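Local coordinates for uncharacterized protein PA2218 (Pseudomonas aeruginosa, PDB 2HDW) that has the alpha/beta hydrolase fold and is probably a hydrolase, though its substrate and reaction are not established, at residues 71-81 against 150-161; 262-271 against 343-351. All coordinates share one frame; numbering follows the deposited sequence.

Contact 1 (71-81 against 150-161); sequences VTFANRYGITL and INTEDFSAAVDF
Phe-161, the last residue of 150-161, packs against strand 71-74, mainly Val-71 and Phe-73. The outer part of its ring meets Val-71, with CE2 3.5 Å from Val-71 CG2. Its CB and the inner part of its ring meet Phe-73, where Phe-161 CB lies 3.6 Å from Phe-73 CD2. The two phenylalanine rings are nearly parallel, at 24°, yet offset enough that little of one ring lies over the other. The ring of Phe-73 also rests against the helix backbone at Ala-157 and Ala-158. Its CE1 comes within 3.6 Å of Ala-158 CA. On the sheet side Phe-73 also touches Leu-128.

In this alpha/beta hydrolase fold, strands 66-74 and 80-88 form an antiparallel hairpin at one edge of the central sheet. Helix 148-164 packs across the hairpin near its closing turn, a type I turn from Asn-75 to Gly-78.

Glu-153 grips that turn. Its chain bends at chi2 (55°), which brings the carboxylate up to Arg-76. OE2 accepts from Arg-76 N at 2.9 Å along a nearly straight N-H (175°), while OE1 forms a salt bridge with Arg-76 NE at 2.9 Å. Both donors come from above the carboxylate plane. One water spans Glu-153 OE1 and Arg-76 NH2. The aliphatic part of Glu-153 lies against the ring of Tyr-77, CB to CE2 3.7 Å.

Asn-75 joins the turn to the helix through ND2 and braces the turn itself through OD1. Its ND2 donates to Asp-154 OD1 at 3.0 Å, with amide and carboxylate almost coplanar; Ser-133 also binds that oxygen. Its OD1 accepts from Ile-79 N and, weakly, from Tyr-77 N. Between Glu-153 and Phe-161, the small Ala-157 lets the chains close in, and its CB sits 3.4 Å from Asn-75 CB.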
loop_
_atom_site.group_PDB
_atom_site.type_symbol
_atom_site.label_atom_id
_atom_site.label_comp_id
_atom_site.label_asym_id
_atom_site.label_seq_id
_atom_site.Cartn_x
_atom_site.Cartn_y
_atom_site.Cartn_z
ATOM N N VAL A 71 -6.999 -15.469 -3.878
ATOM C CA VAL A 71 -7.939 -15.153 -4.943
ATOM C C VAL A 71 -7.290 -14.246 -5.976
ATOM O O VAL A 71 -6.186 -13.740 -5.766
ATOM C CB VAL A 71 -9.197 -14.445 -4.400
ATOM C CG1 VAL A 71 -9.898 -15.336 -3.385
ATOM C CG2 VAL A 71 -8.816 -13.101 -3.767
ATOM N N THR A 72 -7.982 -14.061 -7.096
ATOM C CA THR A 72 -7.508 -13.194 -8.162
ATOM C C THR A 72 -8.695 -12.395 -8.700
ATOM O O THR A 72 -9.855 -12.781 -8.519
ATOM C CB THR A 72 -6.883 -14.001 -9.324
ATOM O OG1 THR A 72 -7.899 -14.784 -9.967
ATOM C CG2 THR A 72 -5.794 -14.915 -8.808
ATOM N N PHE A 73 -8.397 -11.279 -9.351
ATOM C CA PHE A 73 -9.424 -10.415 -9.922
ATOM C C PHE A 73 -8.733 -9.391 -10.816
ATOM O O PHE A 73 -7.567 -9.045 -10.588
ATOM C CB PHE A 73 -10.209 -9.725 -8.802
ATOM C CG PHE A 73 -9.340 -9.049 -7.780
ATOM C CD1 PHE A 73 -8.772 -7.804 -8.041
ATOM C CD2 PHE A 73 -9.072 -9.666 -6.563
ATOM C CE1 PHE A 73 -7.947 -7.184 -7.103
ATOM C CE2 PHE A 73 -8.248 -9.055 -5.615
ATOM C CZ PHE A 73 -7.684 -7.812 -5.885
ATOM N N ALA A 74 -9.438 -8.905 -11.831
ATOM C CA ALA A 74 -8.829 -7.946 -12.749
ATOM C C ALA A 74 -9.197 -6.495 -12.452
ATOM O O ALA A 74 -10.193 -6.224 -11.777
ATOM C CB ALA A 74 -9.216 -8.298 -14.185
ATOM N N ASN A 75 -8.375 -5.564 -12.931
ATOM C CA ASN A 75 -8.681 -4.151 -12.744
ATOM C C ASN A 75 -9.169 -3.611 -14.087
ATOM O O ASN A 75 -9.156 -4.335 -15.090
ATOM C CB ASN A 75 -7.475 -3.354 -12.225
ATOM C CG ASN A 75 -6.303 -3.319 -13.192
ATOM O OD1 ASN A 75 -6.452 -3.538 -14.396
ATOM N ND2 ASN A 75 -5.124 -3.008 -12.661
ATOM N N ARG A 76 -9.607 -2.355 -14.107
ATOM C CA ARG A 76 -10.136 -1.750 -15.331
ATOM C C ARG A 76 -9.143 -1.650 -16.478
ATOM O O ARG A 76 -9.528 -1.457 -17.633
ATOM C CB ARG A 76 -10.690 -0.347 -15.041
ATOM C CG ARG A 76 -11.922 -0.314 -14.152
ATOM C CD ARG A 76 -12.537 1.082 -14.095
ATOM N NE ARG A 76 -11.551 2.111 -13.780
ATOM C CZ ARG A 76 -10.958 2.880 -14.688
ATOM N NH1 ARG A 76 -11.253 2.740 -15.974
ATOM N NH2 ARG A 76 -10.060 3.786 -14.309
ATOM N N TYR A 77 -7.861 -1.773 -16.167
ATOM C CA TYR A 77 -6.855 -1.659 -17.206
ATOM C C TYR A 77 -6.425 -3.007 -17.774
ATOM O O TYR A 77 -5.462 -3.093 -18.544
ATOM C CB TYR A 77 -5.666 -0.856 -16.671
ATOM C CG TYR A 77 -6.060 0.565 -16.295
ATOM C CD1 TYR A 77 -6.814 1.355 -17.171
ATOM C CD2 TYR A 77 -5.668 1.125 -15.080
ATOM C CE1 TYR A 77 -7.167 2.668 -16.845
ATOM C CE2 TYR A 77 -6.008 2.436 -14.745
ATOM C CZ TYR A 77 -6.757 3.202 -15.631
ATOM O OH TYR A 77 -7.074 4.504 -15.309
ATOM N N GLY A 78 -7.154 -4.052 -17.386
ATOM C CA GLY A 78 -6.887 -5.395 -17.880
ATOM C C GLY A 78 -5.848 -6.230 -17.156
ATOM O O GLY A 78 -5.453 -7.286 -17.647
ATOM N N ILE A 79 -5.398 -5.781 -15.992
ATOM C CA ILE A 79 -4.395 -6.541 -15.256
ATOM C C ILE A 79 -5.063 -7.366 -14.165
ATOM O O ILE A 79 -5.925 -6.863 -13.441
ATOM C CB ILE A 79 -3.344 -5.600 -14.622
ATOM C CG1 ILE A 79 -2.731 -4.713 -15.713
ATOM C CG2 ILE A 79 -2.253 -6.419 -13.924
ATOM C CD1 ILE A 79 -1.674 -3.733 -15.216
ATOM N N THR A 80 -4.674 -8.636 -14.068
ATOM C CA THR A 80 -5.221 -9.539 -13.061
ATOM C C THR A 80 -4.316 -9.520 -11.835
ATOM O O THR A 80 -3.105 -9.739 -11.942
ATOM C CB THR A 80 -5.320 -10.979 -13.601
ATOM O OG1 THR A 80 -6.206 -11.000 -14.728
ATOM C CG2 THR A 80 -5.854 -11.924 -12.527
ATOM N N LEU A 81 -4.906 -9.243 -10.676
ATOM C CA LEU A 81 -4.151 -9.166 -9.433
ATOM C C LEU A 81 -4.338 -10.390 -8.544
ATOM O O LEU A 81 -5.371 -11.053 -8.595
ATOM C CB LEU A 81 -4.567 -7.917 -8.652
ATOM C CG LEU A 81 -4.602 -6.594 -9.420
ATOM C CD1 LEU A 81 -5.117 -5.494 -8.508
ATOM C CD2 LEU A 81 -3.210 -6.250 -9.941
ATOM N N ILE A 150 -2.668 3.707 -12.277
ATOM C CA ILE A 150 -2.925 2.275 -12.239
ATOM C C ILE A 150 -3.002 1.736 -10.813
ATOM O O ILE A 150 -3.851 0.902 -10.503
ATOM C CB ILE A 150 -1.841 1.492 -13.014
ATOM C CG1 ILE A 150 -1.864 1.897 -14.492
ATOM C CG2 ILE A 150 -2.078 -0.014 -12.877
ATOM C CD1 ILE A 150 -0.803 1.195 -15.354
ATOM N N ASN A 151 -2.124 2.217 -9.940
ATOM C CA ASN A 151 -2.131 1.744 -8.564
ATOM C C ASN A 151 -3.374 2.223 -7.820
ATOM O O ASN A 151 -3.928 1.499 -6.988
ATOM C CB ASN A 151 -0.840 2.174 -7.852
ATOM C CG ASN A 151 0.369 1.366 -8.319
ATOM O OD1 ASN A 151 0.222 0.240 -8.803
ATOM N ND2 ASN A 151 1.562 1.924 -8.164
ATOM N N THR A 152 -3.828 3.436 -8.119
ATOM C CA THR A 152 -5.043 3.921 -7.474
ATOM C C THR A 152 -6.168 2.986 -7.928
ATOM O O THR A 152 -7.011 2.579 -7.132
ATOM C CB THR A 152 -5.341 5.381 -7.877
ATOM O OG1 THR A 152 -4.358 6.242 -7.284
ATOM C CG2 THR A 152 -6.727 5.798 -7.414
ATOM N N GLU A 153 -6.156 2.625 -9.209
ATOM C CA GLU A 153 -7.159 1.711 -9.762
ATOM C C GLU A 153 -7.113 0.334 -9.073
ATOM O O GLU A 153 -8.159 -0.272 -8.812
ATOM C CB GLU A 153 -6.942 1.560 -11.275
ATOM C CG GLU A 153 -7.633 0.362 -11.931
ATOM C CD GLU A 153 -9.134 0.304 -11.676
ATOM O OE1 GLU A 153 -9.775 1.370 -11.561
ATOM O OE2 GLU A 153 -9.680 -0.821 -11.606
ATOM N N ASP A 154 -5.913 -0.148 -8.761
ATOM C CA ASP A 154 -5.766 -1.451 -8.099
ATOM C C ASP A 154 -6.612 -1.534 -6.832
ATOM O O ASP A 154 -7.228 -2.558 -6.544
ATOM C CB ASP A 154 -4.307 -1.721 -7.716
ATOM C CG ASP A 154 -3.419 -2.022 -8.910
ATOM O OD1 ASP A 154 -3.922 -2.537 -9.931
ATOM O OD2 ASP A 154 -2.200 -1.766 -8.814
ATOM N N PHE A 155 -6.638 -0.451 -6.068
ATOM C CA PHE A 155 -7.409 -0.422 -4.835
ATOM C C PHE A 155 -8.899 -0.624 -5.102
ATOM O O PHE A 155 -9.565 -1.375 -4.398
ATOM C CB PHE A 155 -7.181 0.906 -4.110
ATOM C CG PHE A 155 -6.560 0.755 -2.752
ATOM C CD1 PHE A 155 -5.505 1.578 -2.363
ATOM C CD2 PHE A 155 -7.047 -0.190 -1.851
ATOM C CE1 PHE A 155 -4.942 1.464 -1.091
ATOM C CE2 PHE A 155 -6.492 -0.316 -0.573
ATOM C CZ PHE A 155 -5.435 0.517 -0.193
ATOM N N SER A 156 -9.422 0.047 -6.122
ATOM C CA SER A 156 -10.834 -0.084 -6.449
ATOM C C SER A 156 -11.133 -1.422 -7.122
ATOM O O SER A 156 -12.267 -1.902 -7.088
ATOM C CB SER A 156 -11.281 1.086 -7.324
ATOM O OG SER A 156 -11.372 2.266 -6.536
ATOM N N ALA A 157 -10.117 -2.024 -7.734
ATOM C CA ALA A 157 -10.290 -3.326 -8.363
ATOM C C ALA A 157 -10.451 -4.340 -7.233
ATOM O O ALA A 157 -11.194 -5.317 -7.361
ATOM C CB ALA A 157 -9.074 -3.673 -9.212
ATOM N N ALA A 158 -9.752 -4.091 -6.125
ATOM C CA ALA A 158 -9.821 -4.966 -4.959
ATOM C C ALA A 158 -11.191 -4.813 -4.301
ATOM O O ALA A 158 -11.783 -5.794 -3.844
ATOM C CB ALA A 158 -8.710 -4.620 -3.968
ATOM N N VAL A 159 -11.699 -3.584 -4.260
ATOM C CA VAL A 159 -13.012 -3.335 -3.681
ATOM C C VAL A 159 -14.056 -4.035 -4.555
ATOM O O VAL A 159 -15.050 -4.560 -4.048
ATOM C CB VAL A 159 -13.314 -1.822 -3.600
ATOM C CG1 VAL A 159 -14.761 -1.594 -3.178
ATOM C CG2 VAL A 159 -12.369 -1.166 -2.594
ATOM N N ASP A 160 -13.825 -4.043 -5.869
ATOM C CA ASP A 160 -14.735 -4.713 -6.798
ATOM C C ASP A 160 -14.914 -6.180 -6.393
ATOM O O ASP A 160 -16.032 -6.701 -6.367
ATOM C CB ASP A 160 -14.182 -4.697 -8.231
ATOM C CG ASP A 160 -14.382 -3.368 -8.939
ATOM O OD1 ASP A 160 -15.040 -2.464 -8.382
ATOM O OD2 ASP A 160 -13.878 -3.236 -10.078
ATOM N N PHE A 161 -13.804 -6.843 -6.091
ATOM C CA PHE A 161 -13.845 -8.255 -5.733
ATOM C C PHE A 161 -14.440 -8.540 -4.367
ATOM O O PHE A 161 -15.368 -9.336 -4.241
ATOM C CB PHE A 161 -12.446 -8.867 -5.796
ATOM C CG PHE A 161 -12.422 -10.330 -5.456
ATOM C CD1 PHE A 161 -12.770 -11.282 -6.406
ATOM C CD2 PHE A 161 -12.098 -10.751 -4.171
ATOM C CE1 PHE A 161 -12.800 -12.636 -6.081
ATOM C CE2 PHE A 161 -12.125 -12.103 -3.835
ATOM C CZ PHE A 161 -12.478 -13.045 -4.793
HETATM O O HOH W 1 -11.791 -4.032 -11.845
HETATM O O HOH W 2 -12.131 -6.836 -9.632
HETATM O O HOH W 3 -9.323 3.932 -11.561
#

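Contact 2 (262-271 against 343-351); sequences DYHDYYMTPR and SHVDLYDRL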
loop_
_atom_site.group_PDB
_atom_site.type_symbol
_atom_site.label_atom_id
_atom_site.label_comp_id
_atom_site.label_asym_id
_atom_site.label_seq_id
_atom_site.Cartn_x
_atom_site.Cartn_y
_atom_site.Cartn_z
ATOM N N ASP A 262 16.532 1.215 9.163
ATOM C CA ASP A 262 15.293 0.594 9.617
ATOM C C ASP A 262 14.661 -0.203 8.481
ATOM O O ASP A 262 14.229 -1.339 8.681
ATOM C CB ASP A 262 14.290 1.650 10.088
ATOM C CG ASP A 262 14.682 2.290 11.408
ATOM O OD1 ASP A 262 15.615 1.789 12.075
ATOM O OD2 ASP A 262 14.043 3.296 11.780
ATOM N N TYR A 263 14.592 0.402 7.296
ATOM C CA TYR A 263 14.006 -0.270 6.139
ATOM C C TYR A 263 14.752 -1.562 5.835
ATOM O O TYR A 263 14.143 -2.593 5.555
ATOM C CB TYR A 263 14.043 0.631 4.901
ATOM C CG TYR A 263 12.891 1.606 4.787
ATOM C CD1 TYR A 263 11.576 1.196 5.010
ATOM C CD2 TYR A 263 13.107 2.923 4.386
ATOM C CE1 TYR A 263 10.501 2.077 4.831
ATOM C CE2 TYR A 263 12.040 3.812 4.200
ATOM C CZ TYR A 263 10.742 3.381 4.424
ATOM O OH TYR A 263 9.690 4.249 4.227
ATOM N N HIS A 264 16.079 -1.496 5.880
ATOM C CA HIS A 264 16.896 -2.676 5.629
ATOM C C HIS A 264 16.598 -3.758 6.662
ATOM O O HIS A 264 16.418 -4.924 6.318
ATOM C CB HIS A 264 18.387 -2.329 5.692
ATOM C CG HIS A 264 19.276 -3.530 5.773
ATOM N ND1 HIS A 264 19.419 -4.273 6.926
ATOM C CD2 HIS A 264 20.025 -4.151 4.832
ATOM C CE1 HIS A 264 20.217 -5.300 6.691
ATOM N NE2 HIS A 264 20.599 -5.249 5.427
ATOM N N ASP A 265 16.548 -3.369 7.931
ATOM C CA ASP A 265 16.291 -4.335 8.993
ATOM C C ASP A 265 14.952 -5.034 8.843
ATOM O O ASP A 265 14.754 -6.127 9.363
ATOM C CB ASP A 265 16.378 -3.658 10.357
ATOM C CG ASP A 265 17.792 -3.233 10.696
ATOM O OD1 ASP A 265 18.731 -3.705 10.020
ATOM O OD2 ASP A 265 17.964 -2.437 11.634
ATOM N N TYR A 266 14.028 -4.405 8.129
ATOM C CA TYR A 266 12.726 -5.022 7.921
ATOM C C TYR A 266 12.715 -5.846 6.635
ATOM O O TYR A 266 12.435 -7.050 6.646
ATOM C CB TYR A 266 11.631 -3.957 7.832
ATOM C CG TYR A 266 10.276 -4.549 7.513
ATOM C CD1 TYR A 266 9.546 -5.237 8.486
ATOM C CD2 TYR A 266 9.753 -4.484 6.223
ATOM C CE1 TYR A 266 8.329 -5.850 8.178
ATOM C CE2 TYR A 266 8.543 -5.097 5.902
ATOM C CZ TYR A 266 7.839 -5.776 6.882
ATOM O OH TYR A 266 6.652 -6.390 6.559
ATOM N N TYR A 267 13.033 -5.181 5.527
ATOM C CA TYR A 267 13.020 -5.802 4.206
ATOM C C TYR A 267 14.150 -6.769 3.876
ATOM O O TYR A 267 13.996 -7.619 3.000
ATOM C CB TYR A 267 12.989 -4.712 3.126
ATOM C CG TYR A 267 11.677 -3.966 3.005
ATOM C CD1 TYR A 267 10.523 -4.612 2.557
ATOM C CD2 TYR A 267 11.594 -2.606 3.319
ATOM C CE1 TYR A 267 9.312 -3.920 2.424
ATOM C CE2 TYR A 267 10.390 -1.906 3.191
ATOM C CZ TYR A 267 9.255 -2.569 2.743
ATOM O OH TYR A 267 8.061 -1.883 2.626
ATOM N N MET A 268 15.280 -6.660 4.561
ATOM C CA MET A 268 16.399 -7.537 4.235
ATOM C C MET A 268 16.915 -8.443 5.352
ATOM O O MET A 268 18.096 -8.788 5.394
ATOM C CB MET A 268 17.536 -6.704 3.640
ATOM C CG MET A 268 17.201 -6.138 2.248
ATOM S SD MET A 268 17.012 -7.418 0.994
ATOM C CE MET A 268 18.711 -7.426 0.310
ATOM N N THR A 269 16.023 -8.809 6.263
ATOM C CA THR A 269 16.355 -9.727 7.341
ATOM C C THR A 269 15.120 -10.604 7.457
ATOM O O THR A 269 14.096 -10.328 6.828
ATOM C CB THR A 269 16.572 -9.030 8.702
ATOM O OG1 THR A 269 15.306 -8.625 9.240
ATOM C CG2 THR A 269 17.484 -7.819 8.555
ATOM N N PRO A 270 15.201 -11.683 8.240
ATOM C CA PRO A 270 14.039 -12.559 8.391
ATOM C C PRO A 270 12.802 -11.831 8.931
ATOM O O PRO A 270 11.679 -12.328 8.806
ATOM C CB PRO A 270 14.555 -13.636 9.341
ATOM C CG PRO A 270 15.976 -13.787 8.892
ATOM C CD PRO A 270 16.420 -12.335 8.757
ATOM N N ARG A 271 13.002 -10.651 9.516
ATOM C CA ARG A 271 11.884 -9.888 10.072
ATOM C C ARG A 271 10.754 -9.649 9.060
ATOM O O ARG A 271 9.587 -9.929 9.345
ATOM C CB ARG A 271 12.371 -8.543 10.624
ATOM C CG ARG A 271 11.262 -7.690 11.229
ATOM C CD ARG A 271 11.779 -6.342 11.711
ATOM N NE ARG A 271 10.687 -5.475 12.143
ATOM C CZ ARG A 271 10.848 -4.255 12.644
ATOM N NH1 ARG A 271 12.064 -3.745 12.784
ATOM N NH2 ARG A 271 9.789 -3.540 13.000
ATOM N N SER A 343 8.522 4.814 15.274
ATOM C CA SER A 343 9.263 5.137 14.060
ATOM C C SER A 343 8.360 4.779 12.888
ATOM O O SER A 343 7.196 4.431 13.084
ATOM C CB SER A 343 10.533 4.299 13.970
ATOM O OG SER A 343 10.203 2.942 13.721
ATOM N N HIS A 344 8.907 4.839 11.678
ATOM C CA HIS A 344 8.140 4.502 10.485
ATOM C C HIS A 344 7.896 2.996 10.419
ATOM O O HIS A 344 6.746 2.540 10.379
ATOM C CB HIS A 344 8.881 4.966 9.226
ATOM C CG HIS A 344 8.142 4.680 7.953
ATOM N ND1 HIS A 344 8.125 3.434 7.365
ATOM C CD2 HIS A 344 7.343 5.464 7.193
ATOM C CE1 HIS A 344 7.348 3.464 6.297
ATOM N NE2 HIS A 344 6.860 4.684 6.172
ATOM N N VAL A 345 8.978 2.217 10.413
ATOM C CA VAL A 345 8.852 0.767 10.336
ATOM C C VAL A 345 8.123 0.163 11.537
ATOM O O VAL A 345 7.637 -0.960 11.463
ATOM C CB VAL A 345 10.238 0.095 10.158
ATOM C CG1 VAL A 345 10.097 -1.409 10.174
ATOM C CG2 VAL A 345 10.853 0.532 8.823
ATOM N N ASP A 346 8.026 0.903 12.637
ATOM C CA ASP A 346 7.309 0.386 13.805
ATOM C C ASP A 346 5.866 0.040 13.456
ATOM O O ASP A 346 5.310 -0.930 13.978
ATOM C CB ASP A 346 7.271 1.407 14.945
ATOM C CG ASP A 346 8.504 1.364 15.817
ATOM O OD1 ASP A 346 9.219 0.336 15.819
ATOM O OD2 ASP A 346 8.746 2.367 16.516
ATOM N N LEU A 347 5.250 0.844 12.592
ATOM C CA LEU A 347 3.857 0.606 12.216
ATOM C C LEU A 347 3.695 -0.416 11.099
ATOM O O LEU A 347 2.617 -0.557 10.526
ATOM C CB LEU A 347 3.167 1.930 11.837
ATOM C CG LEU A 347 2.504 2.707 12.992
ATOM C CD1 LEU A 347 3.513 2.958 14.105
ATOM C CD2 LEU A 347 1.940 4.026 12.481
ATOM N N TYR A 348 4.774 -1.129 10.795
ATOM C CA TYR A 348 4.750 -2.171 9.773
ATOM C C TYR A 348 4.327 -3.490 10.421
ATOM O O TYR A 348 3.429 -4.184 9.933
ATOM C CB TYR A 348 6.149 -2.366 9.168
ATOM C CG TYR A 348 6.482 -1.521 7.952
ATOM C CD1 TYR A 348 5.784 -0.345 7.669
ATOM C CD2 TYR A 348 7.530 -1.884 7.100
ATOM C CE1 TYR A 348 6.119 0.449 6.565
ATOM C CE2 TYR A 348 7.878 -1.098 6.001
ATOM C CZ TYR A 348 7.166 0.068 5.741
ATOM O OH TYR A 348 7.511 0.853 4.663
ATOM N N ASP A 349 4.973 -3.826 11.536
ATOM C CA ASP A 349 4.703 -5.095 12.203
ATOM C C ASP A 349 4.694 -5.106 13.731
ATOM O O ASP A 349 4.514 -6.168 14.325
ATOM C CB ASP A 349 5.722 -6.132 11.720
ATOM C CG ASP A 349 7.154 -5.747 12.074
ATOM O OD1 ASP A 349 7.375 -4.581 12.461
ATOM O OD2 ASP A 349 8.063 -6.602 11.968
ATOM N N ARG A 350 4.897 -3.960 14.375
ATOM C CA ARG A 350 4.905 -3.937 15.837
ATOM C C ARG A 350 3.493 -3.859 16.410
ATOM O O ARG A 350 2.843 -2.813 16.356
ATOM C CB ARG A 350 5.734 -2.763 16.363
ATOM C CG ARG A 350 7.209 -2.781 15.981
ATOM C CD ARG A 350 7.916 -4.058 16.426
ATOM N NE ARG A 350 9.370 -3.911 16.376
ATOM C CZ ARG A 350 10.218 -4.914 16.174
ATOM N NH1 ARG A 350 9.759 -6.146 15.999
ATOM N NH2 ARG A 350 11.523 -4.686 16.141
ATOM N N LEU A 351 3.030 -4.975 16.967
ATOM C CA LEU A 351 1.691 -5.058 17.542
ATOM C C LEU A 351 1.441 -4.077 18.679
ATOM O O LEU A 351 0.312 -3.638 18.893
ATOM C CB LEU A 351 1.420 -6.486 18.023
ATOM C CG LEU A 351 0.663 -7.393 17.043
ATOM C CD1 LEU A 351 -0.766 -6.893 16.928
ATOM C CD2 LEU A 351 1.339 -7.413 15.675
HETATM O O HOH W 4 11.588 3.608 10.681
HETATM O O HOH W 5 7.262 -8.766 10.573
HETATM O O HOH W 6 10.878 -1.189 14.430
#
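The guanidinium of Arg-271 is sandwiched. Val-345 CG1 lies on one face, and the guanidinium of Arg-350 stacks on the opposite face, centres 3.6 Å apart. Asp-349 closes the edge with a side-on salt bridge. Arg-271 NE meets Asp-349 OD2 at 2.9 Å and NH2 meets OD1 at 2.7 Å, each on a syn lone pair. This carboxylate probably offsets the charge of the paired arginines. The extended chain of Arg-271, with CG trans to the backbone N (chi1 -180°), carries the group over to Asp-349.

Tyr-266 presents a face to the edge of Tyr-348, CD2 to CD2 3.5 Å, planes at 75°. Asp-349 OD2 lies at the edge of the Tyr-266 ring. Tyr-267 joins the cluster through a weak hydroxyl bond to Tyr-348. The edge of Tyr-263 points at the face of His-344 in an offset edge-to-face pair; the Tyr-263 hydroxyl is hydrogen-bonded to that of Tyr-204. Val-345 CG2 fills in against Asp-262 CB at 3.8 Å.

Ser-343 and Asp-346 form a capping box at the turn leading into a short, weakly bonded helix. The loop follows the last strand of the sheet, where alpha/beta hydrolases carry the catalytic histidine, a position His-344 would fit.

Overall arrangement
Contact 1 and contact 2 lie on opposite sides of the chain's centre, with their own centres 27 Å apart. Their nearest atoms are about 13 Å apart, so they do not touch. Contact 1 belongs to the first outermost strand of the sheet, 66-74, and contact 2 to the loop beyond the other, 334-339. Each has a side chain that touches the region of helix 180-191. Asp-154 of contact 1 touches Trp-181 of that helix. Tyr-348 of contact 2 touches Cys-179, at the sharp turn before it, which resembles the nucleophile elbow of this fold. Contact 2 is therefore the one probably next to the active site, and contact 1 joins helix 148-164 to the hairpin at the sheet's edge.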